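Local structure of cyclin-dependent kinase inhibitor 3 (Homo sapiens, 1FPZ) at residues H28-S33 with D173-G178; G50-D55 with K86-N91; Q73-F78 with L137-G142. The protein removes phosphate from phosphotyrosine and phosphoserine substrates as a dual-specificity phosphatase, and dephosphorylates the kinase CDK2 on a threonine in a cyclin-dependent manner. The protein carries 1 engineered substitution. All blocks are in the same frame, centred on the assembly; numbering follows the deposited sequence.

Interaction 1 of 3, residues H28-S33 with D173-G178; sequences HISWLS and DLRGSG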
loop_
_atom_site.group_PDB
_atom_site.type_symbol
_atom_site.label_atom_id
_atom_site.label_comp_id
_atom_site.label_asym_id
_atom_site.label_seq_id
_atom_site.Cartn_x
_atom_site.Cartn_y
_atom_site.Cartn_z
ATOM N N HIS A 28 13.020 -0.574 5.634
ATOM C CA HIS A 28 13.194 -0.041 4.307
ATOM C C HIS A 28 11.931 0.219 3.507
ATOM O O HIS A 28 11.050 -0.626 3.418
ATOM C CB HIS A 28 14.105 -0.921 3.485
ATOM C CG HIS A 28 14.611 -0.232 2.270
ATOM N ND1 HIS A 28 14.709 -0.851 1.044
ATOM C CD2 HIS A 28 15.018 1.046 2.088
ATOM C CE1 HIS A 28 15.153 0.021 0.154
ATOM N NE2 HIS A 28 15.348 1.178 0.763
ATOM N N ILE A 29 11.900 1.397 2.900
ATOM C CA ILE A 29 10.805 1.862 2.067
ATOM C C ILE A 29 11.265 1.783 0.613
ATOM O O ILE A 29 12.337 2.293 0.271
ATOM C CB ILE A 29 10.482 3.330 2.385
ATOM C CG1 ILE A 29 10.279 3.507 3.888
ATOM C CG2 ILE A 29 9.267 3.795 1.593
ATOM C CD1 ILE A 29 9.991 4.934 4.307
ATOM N N SER A 30 10.476 1.123 -0.227
ATOM C CA SER A 30 10.769 1.008 -1.655
ATOM C C SER A 30 9.950 2.092 -2.340
ATOM O O SER A 30 8.723 2.013 -2.387
ATOM C CB SER A 30 10.342 -0.350 -2.155
ATOM O OG SER A 30 11.027 -1.362 -1.448
ATOM N N TRP A 31 10.626 3.103 -2.870
ATOM C CA TRP A 31 9.933 4.215 -3.492
ATOM C C TRP A 31 9.590 4.060 -4.984
ATOM O O TRP A 31 10.486 3.998 -5.832
ATOM C CB TRP A 31 10.743 5.492 -3.247
ATOM C CG TRP A 31 10.853 5.916 -1.777
ATOM C CD1 TRP A 31 11.944 5.802 -0.963
ATOM C CD2 TRP A 31 9.846 6.577 -1.000
ATOM N NE1 TRP A 31 11.685 6.358 0.267
ATOM C CE2 TRP A 31 10.404 6.838 0.274
ATOM C CE3 TRP A 31 8.524 6.973 -1.258
ATOM C CZ2 TRP A 31 9.688 7.479 1.291
ATOM C CZ3 TRP A 31 7.810 7.612 -0.253
ATOM C CH2 TRP A 31 8.396 7.860 1.012
ATOM N N LEU A 32 8.288 4.030 -5.287
ATOM C CA LEU A 32 7.805 3.877 -6.661
ATOM C C LEU A 32 7.665 5.215 -7.402
ATOM O O LEU A 32 6.940 6.105 -6.958
ATOM C CB LEU A 32 6.448 3.178 -6.660
ATOM C CG LEU A 32 5.720 3.035 -8.019
ATOM C CD1 LEU A 32 6.494 2.066 -8.926
ATOM C CD2 LEU A 32 4.328 2.440 -7.788
ATOM N N SER A 33 8.349 5.356 -8.530
ATOM C CA SER A 33 8.222 6.594 -9.293
ATOM C C SER A 33 6.903 6.542 -10.050
ATOM O O SER A 33 6.532 5.502 -10.585
ATOM C CB SER A 33 9.377 6.746 -10.274
ATOM O OG SER A 33 8.978 7.537 -11.379
ATOM N N ASP A 173 9.029 -4.770 -11.089
ATOM C CA ASP A 173 10.345 -4.145 -11.157
ATOM C C ASP A 173 10.722 -3.499 -9.845
ATOM O O ASP A 173 11.893 -3.246 -9.592
ATOM C CB ASP A 173 10.373 -3.090 -12.265
ATOM C CG ASP A 173 10.126 -3.685 -13.659
ATOM O OD1 ASP A 173 10.163 -2.909 -14.651
ATOM O OD2 ASP A 173 9.897 -4.914 -13.768
ATOM N N LEU A 174 9.718 -3.234 -9.014
ATOM C CA LEU A 174 9.931 -2.606 -7.715
ATOM C C LEU A 174 9.997 -3.607 -6.567
ATOM O O LEU A 174 10.817 -3.468 -5.665
ATOM C CB LEU A 174 8.801 -1.615 -7.417
ATOM C CG LEU A 174 8.997 -0.462 -6.415
ATOM C CD1 LEU A 174 7.971 -0.590 -5.302
ATOM C CD2 LEU A 174 10.420 -0.429 -5.860
ATOM N N ARG A 175 9.132 -4.614 -6.610
ATOM C CA ARG A 175 9.053 -5.608 -5.533
ATOM C C ARG A 175 9.577 -7.023 -5.809
ATOM O O ARG A 175 9.723 -7.815 -4.873
ATOM C CB ARG A 175 7.592 -5.741 -5.072
ATOM C CG ARG A 175 6.884 -4.437 -4.782
ATOM C CD ARG A 175 7.588 -3.726 -3.690
ATOM N NE ARG A 175 7.812 -4.632 -2.580
ATOM C CZ ARG A 175 8.739 -4.436 -1.661
ATOM N NH1 ARG A 175 9.513 -3.364 -1.738
ATOM N NH2 ARG A 175 8.895 -5.310 -0.682
ATOM N N GLY A 176 9.823 -7.354 -7.075
ATOM C CA GLY A 176 10.293 -8.689 -7.413
ATOM C C GLY A 176 9.246 -9.467 -8.198
ATOM O O GLY A 176 8.142 -8.968 -8.424
ATOM N N SER A 177 9.569 -10.684 -8.625
ATOM C CA SER A 177 8.600 -11.465 -9.387
ATOM C C SER A 177 7.369 -11.811 -8.548
ATOM O O SER A 177 6.324 -12.149 -9.102
ATOM C CB SER A 177 9.243 -12.742 -9.953
ATOM O OG SER A 177 9.803 -13.558 -8.937
ATOM N N GLY A 178 7.486 -11.698 -7.222
ATOM C CA GLY A 178 6.369 -12.005 -6.344
ATOM C C GLY A 178 5.471 -10.818 -6.050
ATOM O O GLY A 178 4.663 -10.875 -5.127
#

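Interaction 2 of 3, residues G50-D55 with K86-N91; sequences GCKFKD and KYRVPN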
loop_
_atom_site.group_PDB
_atom_site.type_symbol
_atom_site.label_atom_id
_atom_site.label_comp_id
_atom_site.label_asym_id
_atom_site.label_seq_id
_atom_site.Cartn_x
_atom_site.Cartn_y
_atom_site.Cartn_z
ATOM N N GLY A 50 7.341 -2.744 12.925
ATOM C CA GLY A 50 7.230 -3.287 14.269
ATOM C C GLY A 50 6.749 -4.729 14.369
ATOM O O GLY A 50 6.467 -5.212 15.469
ATOM N N CYS A 51 6.663 -5.424 13.238
ATOM C CA CYS A 51 6.206 -6.810 13.240
ATOM C C CYS A 51 7.096 -7.693 14.102
ATOM O O CYS A 51 8.322 -7.537 14.134
ATOM C CB CYS A 51 6.167 -7.356 11.819
ATOM S SG CYS A 51 5.492 -9.001 11.696
ATOM N N LYS A 52 6.464 -8.624 14.802
ATOM C CA LYS A 52 7.176 -9.542 15.678
ATOM C C LYS A 52 6.629 -10.932 15.415
ATOM O O LYS A 52 5.564 -11.294 15.904
ATOM C CB LYS A 52 6.952 -9.145 17.137
ATOM C CG LYS A 52 8.122 -9.445 18.047
ATOM C CD LYS A 52 8.005 -8.674 19.354
ATOM C CE LYS A 52 7.952 -7.166 19.108
ATOM N NZ LYS A 52 7.741 -6.381 20.360
ATOM N N PHE A 53 7.360 -11.703 14.619
ATOM C CA PHE A 53 6.948 -13.049 14.267
ATOM C C PHE A 53 8.202 -13.913 14.300
ATOM O O PHE A 53 9.267 -13.430 14.672
ATOM C CB PHE A 53 6.345 -13.040 12.867
ATOM C CG PHE A 53 5.396 -14.160 12.611
ATOM C CD1 PHE A 53 4.238 -14.285 13.370
ATOM C CD2 PHE A 53 5.632 -15.065 11.582
ATOM C CE1 PHE A 53 3.322 -15.296 13.106
ATOM C CE2 PHE A 53 4.724 -16.076 11.311
ATOM C CZ PHE A 53 3.564 -16.193 12.073
ATOM N N LYS A 54 8.082 -15.179 13.907
ATOM C CA LYS A 54 9.225 -16.090 13.913
ATOM C C LYS A 54 10.483 -15.456 13.333
ATOM O O LYS A 54 10.546 -15.154 12.133
ATOM C CB LYS A 54 8.908 -17.352 13.127
ATOM C CG LYS A 54 7.739 -18.146 13.659
ATOM C CD LYS A 54 7.376 -19.252 12.681
ATOM C CE LYS A 54 7.061 -18.665 11.306
ATOM N NZ LYS A 54 6.823 -19.703 10.268
ATOM N N ASP A 55 11.474 -15.256 14.200
ATOM C CA ASP A 55 12.762 -14.678 13.817
ATOM C C ASP A 55 12.724 -13.173 13.532
ATOM O O ASP A 55 13.770 -12.510 13.499
ATOM C CB ASP A 55 13.317 -15.416 12.598
ATOM C CG ASP A 55 14.748 -15.855 12.788
ATOM O OD1 ASP A 55 15.015 -16.572 13.779
ATOM O OD2 ASP A 55 15.597 -15.486 11.948
ATOM N N LYS A 86 -1.881 -10.956 15.728
ATOM C CA LYS A 86 -0.922 -12.031 15.515
ATOM C C LYS A 86 0.522 -11.566 15.618
ATOM O O LYS A 86 1.294 -12.069 16.428
ATOM C CB LYS A 86 -1.121 -12.663 14.139
ATOM C CG LYS A 86 -0.000 -13.614 13.757
ATOM C CD LYS A 86 -0.353 -14.426 12.532
ATOM C CE LYS A 86 -1.519 -15.354 12.826
ATOM N NZ LYS A 86 -1.900 -16.149 11.628
ATOM N N TYR A 87 0.878 -10.601 14.783
ATOM C CA TYR A 87 2.233 -10.072 14.730
ATOM C C TYR A 87 2.554 -9.089 15.873
ATOM O O TYR A 87 3.518 -8.322 15.811
ATOM C CB TYR A 87 2.436 -9.427 13.352
ATOM C CG TYR A 87 1.965 -10.313 12.202
ATOM C CD1 TYR A 87 1.269 -9.775 11.115
ATOM C CD2 TYR A 87 2.193 -11.690 12.213
ATOM C CE1 TYR A 87 0.804 -10.588 10.070
ATOM C CE2 TYR A 87 1.736 -12.508 11.173
ATOM C CZ TYR A 87 1.043 -11.951 10.111
ATOM O OH TYR A 87 0.585 -12.758 9.101
ATOM N N ARG A 88 1.743 -9.143 16.925
ATOM C CA ARG A 88 1.893 -8.295 18.106
ATOM C C ARG A 88 2.057 -6.798 17.890
ATOM O O ARG A 88 2.964 -6.180 18.442
ATOM C CB ARG A 88 3.028 -8.808 19.012
ATOM C CG ARG A 88 2.537 -9.810 20.081
ATOM C CD ARG A 88 3.535 -10.083 21.215
ATOM N NE ARG A 88 4.641 -10.942 20.800
ATOM C CZ ARG A 88 5.447 -11.587 21.639
ATOM N NH1 ARG A 88 5.276 -11.478 22.949
ATOM N NH2 ARG A 88 6.426 -12.348 21.167
ATOM N N VAL A 89 1.162 -6.219 17.094
ATOM C CA VAL A 89 1.151 -4.778 16.827
ATOM C C VAL A 89 -0.308 -4.321 16.737
ATOM O O VAL A 89 -0.698 -3.621 15.806
ATOM C CB VAL A 89 1.873 -4.418 15.491
ATOM C CG1 VAL A 89 3.266 -3.867 15.773
ATOM C CG2 VAL A 89 1.968 -5.648 14.587
ATOM N N PRO A 90 -1.130 -4.705 17.723
ATOM C CA PRO A 90 -2.554 -4.368 17.795
ATOM C C PRO A 90 -2.835 -2.872 17.845
ATOM O O PRO A 90 -3.876 -2.409 17.380
ATOM C CB PRO A 90 -3.008 -5.067 19.074
ATOM C CG PRO A 90 -2.001 -6.184 19.241
ATOM C CD PRO A 90 -0.728 -5.478 18.907
ATOM N N ASN A 91 -1.917 -2.110 18.425
ATOM C CA ASN A 91 -2.123 -0.672 18.518
ATOM C C ASN A 91 -1.254 0.094 17.528
ATOM O O ASN A 91 -0.828 1.228 17.787
ATOM C CB ASN A 91 -1.849 -0.191 19.940
ATOM C CG ASN A 91 -0.457 -0.535 20.403
ATOM O OD1 ASN A 91 -0.049 -1.701 20.352
ATOM N ND2 ASN A 91 0.288 0.470 20.856
#

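Interaction 3 of 3, residues Q73-F78 with L137-G142; sequences QDIFVF and LIHSYG. Engineered in segment 137-142: Ser140 (natural residue Cys). With SO4 (sulfate ion), chain G.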
loop_
_atom_site.group_PDB
_atom_site.type_symbol
_atom_site.label_atom_id
_atom_site.label_comp_id
_atom_site.label_asym_id
_atom_site.label_seq_id
_atom_site.Cartn_x
_atom_site.Cartn_y
_atom_site.Cartn_z
ATOM N N GLN A 73 3.981 11.452 5.988
ATOM C CA GLN A 73 2.848 12.226 6.470
ATOM C C GLN A 73 1.557 11.418 6.558
ATOM O O GLN A 73 0.752 11.602 7.466
ATOM C CB GLN A 73 2.626 13.423 5.561
ATOM C CG GLN A 73 3.906 14.082 5.107
ATOM C CD GLN A 73 3.699 15.533 4.807
ATOM O OE1 GLN A 73 3.681 16.359 5.716
ATOM N NE2 GLN A 73 3.513 15.858 3.529
ATOM N N ASP A 74 1.361 10.538 5.591
ATOM C CA ASP A 74 0.183 9.683 5.542
ATOM C C ASP A 74 0.596 8.237 5.309
ATOM O O ASP A 74 1.435 7.984 4.449
ATOM C CB ASP A 74 -0.728 10.128 4.402
ATOM C CG ASP A 74 -1.381 11.468 4.657
ATOM O OD1 ASP A 74 -0.659 12.483 4.770
ATOM O OD2 ASP A 74 -2.625 11.508 4.734
ATOM N N ILE A 75 0.009 7.292 6.060
ATOM C CA ILE A 75 0.303 5.849 5.912
ATOM C C ILE A 75 -0.974 5.022 5.656
ATOM O O ILE A 75 -1.941 5.180 6.381
ATOM C CB ILE A 75 0.966 5.264 7.173
ATOM C CG1 ILE A 75 2.292 5.963 7.439
ATOM C CG2 ILE A 75 1.235 3.770 6.990
ATOM C CD1 ILE A 75 2.887 5.569 8.737
ATOM N N PHE A 76 -0.979 4.160 4.633
ATOM C CA PHE A 76 -2.142 3.321 4.336
ATOM C C PHE A 76 -1.823 1.893 4.766
ATOM O O PHE A 76 -0.813 1.319 4.356
ATOM C CB PHE A 76 -2.497 3.315 2.841
ATOM C CG PHE A 76 -3.039 4.633 2.331
ATOM C CD1 PHE A 76 -2.244 5.782 2.319
ATOM C CD2 PHE A 76 -4.335 4.711 1.845
ATOM C CE1 PHE A 76 -2.748 6.996 1.811
ATOM C CE2 PHE A 76 -4.847 5.916 1.344
ATOM C CZ PHE A 76 -4.055 7.049 1.325
ATOM N N VAL A 77 -2.707 1.324 5.572
ATOM C CA VAL A 77 -2.515 -0.012 6.108
ATOM C C VAL A 77 -3.557 -0.983 5.598
ATOM O O VAL A 77 -4.756 -0.745 5.778
ATOM C CB VAL A 77 -2.588 0.016 7.630
ATOM C CG1 VAL A 77 -2.437 -1.401 8.197
ATOM C CG2 VAL A 77 -1.512 0.948 8.172
ATOM N N PHE A 78 -3.119 -2.072 4.962
ATOM C CA PHE A 78 -4.074 -3.041 4.454
ATOM C C PHE A 78 -4.105 -4.327 5.267
ATOM O O PHE A 78 -4.735 -5.281 4.853
ATOM C CB PHE A 78 -3.832 -3.361 2.975
ATOM C CG PHE A 78 -3.664 -2.141 2.105
ATOM C CD1 PHE A 78 -2.390 -1.764 1.653
ATOM C CD2 PHE A 78 -4.758 -1.416 1.678
ATOM C CE1 PHE A 78 -2.208 -0.685 0.774
ATOM C CE2 PHE A 78 -4.593 -0.329 0.795
ATOM C CZ PHE A 78 -3.306 0.026 0.347
ATOM N N LEU A 137 3.131 6.690 2.342
ATOM C CA LEU A 137 3.651 5.333 2.448
ATOM C C LEU A 137 2.514 4.293 2.610
ATOM O O LEU A 137 1.545 4.544 3.345
ATOM C CB LEU A 137 4.552 5.271 3.665
ATOM C CG LEU A 137 4.588 3.969 4.434
ATOM C CD1 LEU A 137 5.442 2.974 3.682
ATOM C CD2 LEU A 137 5.128 4.245 5.852
ATOM N N ILE A 138 2.629 3.128 1.946
ATOM C CA ILE A 138 1.594 2.098 2.078
ATOM C C ILE A 138 2.214 0.755 2.441
ATOM O O ILE A 138 3.315 0.441 2.022
ATOM C CB ILE A 138 0.738 1.955 0.783
ATOM C CG1 ILE A 138 1.430 1.057 -0.257
ATOM C CG2 ILE A 138 0.540 3.329 0.160
ATOM C CD1 ILE A 138 0.727 1.026 -1.584
ATOM N N HIS A 139 1.512 -0.042 3.235
ATOM C CA HIS A 139 2.053 -1.333 3.602
ATOM C C HIS A 139 1.003 -2.361 3.960
ATOM O O HIS A 139 -0.101 -2.045 4.389
ATOM C CB HIS A 139 3.015 -1.190 4.783
ATOM C CG HIS A 139 2.360 -1.322 6.130
ATOM N ND1 HIS A 139 1.706 -2.470 6.532
ATOM C CD2 HIS A 139 2.306 -0.473 7.181
ATOM C CE1 HIS A 139 1.284 -2.323 7.774
ATOM N NE2 HIS A 139 1.633 -1.118 8.192
ATOM N N SER A 140 1.397 -3.606 3.788
ATOM C CA SER A 140 0.598 -4.773 4.086
ATOM C C SER A 140 1.387 -5.536 5.156
ATOM O O SER A 140 1.910 -4.950 6.100
ATOM C CB SER A 140 0.498 -5.630 2.841
ATOM O OG SER A 140 -0.758 -5.480 2.245
ATOM N N TYR A 141 1.475 -6.846 4.984
ATOM C CA TYR A 141 2.242 -7.674 5.899
ATOM C C TYR A 141 3.674 -7.709 5.350
ATOM O O TYR A 141 4.619 -7.303 6.028
ATOM C CB TYR A 141 1.646 -9.088 5.953
ATOM C CG TYR A 141 2.465 -10.027 6.812
ATOM C CD1 TYR A 141 2.566 -11.381 6.496
ATOM C CD2 TYR A 141 3.207 -9.538 7.897
ATOM C CE1 TYR A 141 3.399 -12.234 7.229
ATOM C CE2 TYR A 141 4.039 -10.378 8.641
ATOM C CZ TYR A 141 4.135 -11.723 8.295
ATOM O OH TYR A 141 5.006 -12.532 8.987
ATOM N N GLY A 142 3.810 -8.163 4.108
ATOM C CA GLY A 142 5.120 -8.222 3.483
ATOM C C GLY A 142 5.309 -7.258 2.321
ATOM O O GLY A 142 6.262 -7.389 1.549
HETATM S S SO4 G . 0.496 -9.314 0.858
HETATM O O1 SO4 G . -0.917 -9.298 1.193
HETATM O O2 SO4 G . 0.715 -10.514 0.031
HETATM O O3 SO4 G . 1.303 -9.300 2.106
HETATM O O4 SO4 G . 0.834 -8.166 0.002
#

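Interaction 1 of 3, residues H28-S33 with D173-G178
Leu174 and Arg175, the last two residues of helix 164-175, meet Ser30 of edge strand 30-33, and the two side chains divide the work into an apolar and a polar half. Leu174 can be followed outward from CB, which aims at the strand. CG stands anti to the backbone N (chi1 -157°) and from there the branch splits. CD2 comes to 3.7 Å from Ser30 CB. CD1 lies 3.9 Å from the same Ser30 CB and 4.3 Å from Leu32 CB, bridging two strand residues. Beside this patch the Arg175 chain folds at chi2 and chi3, and the edge of its guanidinium turns to the serine, whose OG lies near the guanidinium plane. NH1 of Arg175 and Ser30 OG are 2.5 Å apart, a separation too short to interpret with confidence. The guanidinium has a second neighbour, since NE makes a weak hydrogen bond to Gly143 O. The strand belongs to the N-terminal region that interacts with CDK2. Chemically, the Leu174 methyls against Ser30 CB and Leu32 CB give apolar packing, while the Arg175 guanidinium sets NH1 beside the Ser30 hydroxyl, so the serine faces a probably positive group.

Interaction 2 of 3, residues G50-D55 with K86-N91
A Schellman motif with Arg88 at its C-prime position ends helix 81-86, and Tyr87 just before it presents its carbonyl to Lys52 of the short strand 52-53. The Lys52 N-H reaches Tyr87 O, with N and O 3.1 Å apart, a bent N-H...O angle of 144° and the donor tilted from the carbonyl plane. Next to this bond the aromatic rings form a T-shaped (edge-to-face) pair: the edge of Tyr87 points at a face of Phe53, the planes stand at 89° and the centroids are 5.2 Å apart. Tyr87 CE2 sits above that face toward the rim, and Tyr87 CD2 approaches Phe53 CD1 to 3.5 Å. Lys86 adds its aliphatic part, CG and CD both lying 3.8 Å from Phe53 CE1. With SG anti to the backbone N (chi1 -175°), Cys51 reaches Tyr87, SG lying 3.5 Å from Tyr87 CB and making an oblique sulfur-aromatic contact with the ring. An alanine at Phe53 would probably leave the Tyr87 edge without its facing ring and Lys86 CG and CD without the ring they touch. At the other end Val89 CG1 packs on Gly50 O. Strand 56-57 pairs antiparallel with strand 52-53, Asp63 of helix 60-70 accepts the Gly50 N-H, and the ring of Tyr141 stacks on Tyr87, while helix 92-98 follows directly after the loop.

Interaction 3 of 3, residues Q73-F78 with L137-G142
The phosphate-binding loop of the protein-tyrosine phosphatase signature begins where strand 136-139 ends, and Phe76 and His139 help tie that strand to its parallel neighbour 74-77. The axes of the short segments 74-77 and 137-139 approach to 4.6 Å and diverge by 17°. Four backbone bonds zip them together: Leu137 N to Asp74 O (3.0 Å), Phe76 N to Leu137 O (2.9 Å), His139 N to Phe76 O (2.9 Å) and Phe78 N to His139 O (3.1 Å). On one face Ile75 lies side by side with Leu137, Ile75 CG1 3.7 Å from Leu137 CD2, and Val77 lies alongside the His139 imidazole with Val77 CG2 3.8 Å from His139 NE2. On the opposite face Phe76 CB meets Ile138 CG2. Just past the strand, Phe78 brings CE1 to 4.0 Å from Ile138 CB, the two side chains crossing at a slant. The two nitrogens of His139 have separate partners: ND1 donates to a lone pair of Ser140 O, which lies 22° out of the imidazole plane, and NE2 makes a weak bond to Tyr96 OH. Ser140 is engineered in place of the cysteine predicted to form the phosphocysteine intermediate. A sulfate, probably from the crystallisation liquor, lies by the loop, with a weak hydrogen bond from Gly142 N and a hydrogen bond from Arg146 NE, consistent with a phosphate site. Strand 42-46 flanks 136-139 and strand 102-105 flanks 74-77; helix 116-131 covers Phe76 and Phe78, and helix 146-158 touches Ser140 and Phe78.

Along the chain the six segments run 28-33, 50-55, 73-78, 86-91, 137-142, 173-178, so interaction 1 encloses the other two, while interactions 2 and 3 alternate. Interactions 1 and 3 share the five-stranded mixed sheet: 30-33 forms one edge, and strand 42-46 separates it from strand 136-139, the middle strand. Their centres lie about 14 Å apart, those of 2 and 3 about 15 Å, and those of 1 and 2 about 22 Å. Tyr141 joins interaction 3 to interaction 2, its CD2 3.4 Å from Tyr87 CE1, and Arg175 packs against Gly142 from interaction 1. The phosphate-binding loop is thus touched by interactions 1 and 2, which come from distant parts of the sequence.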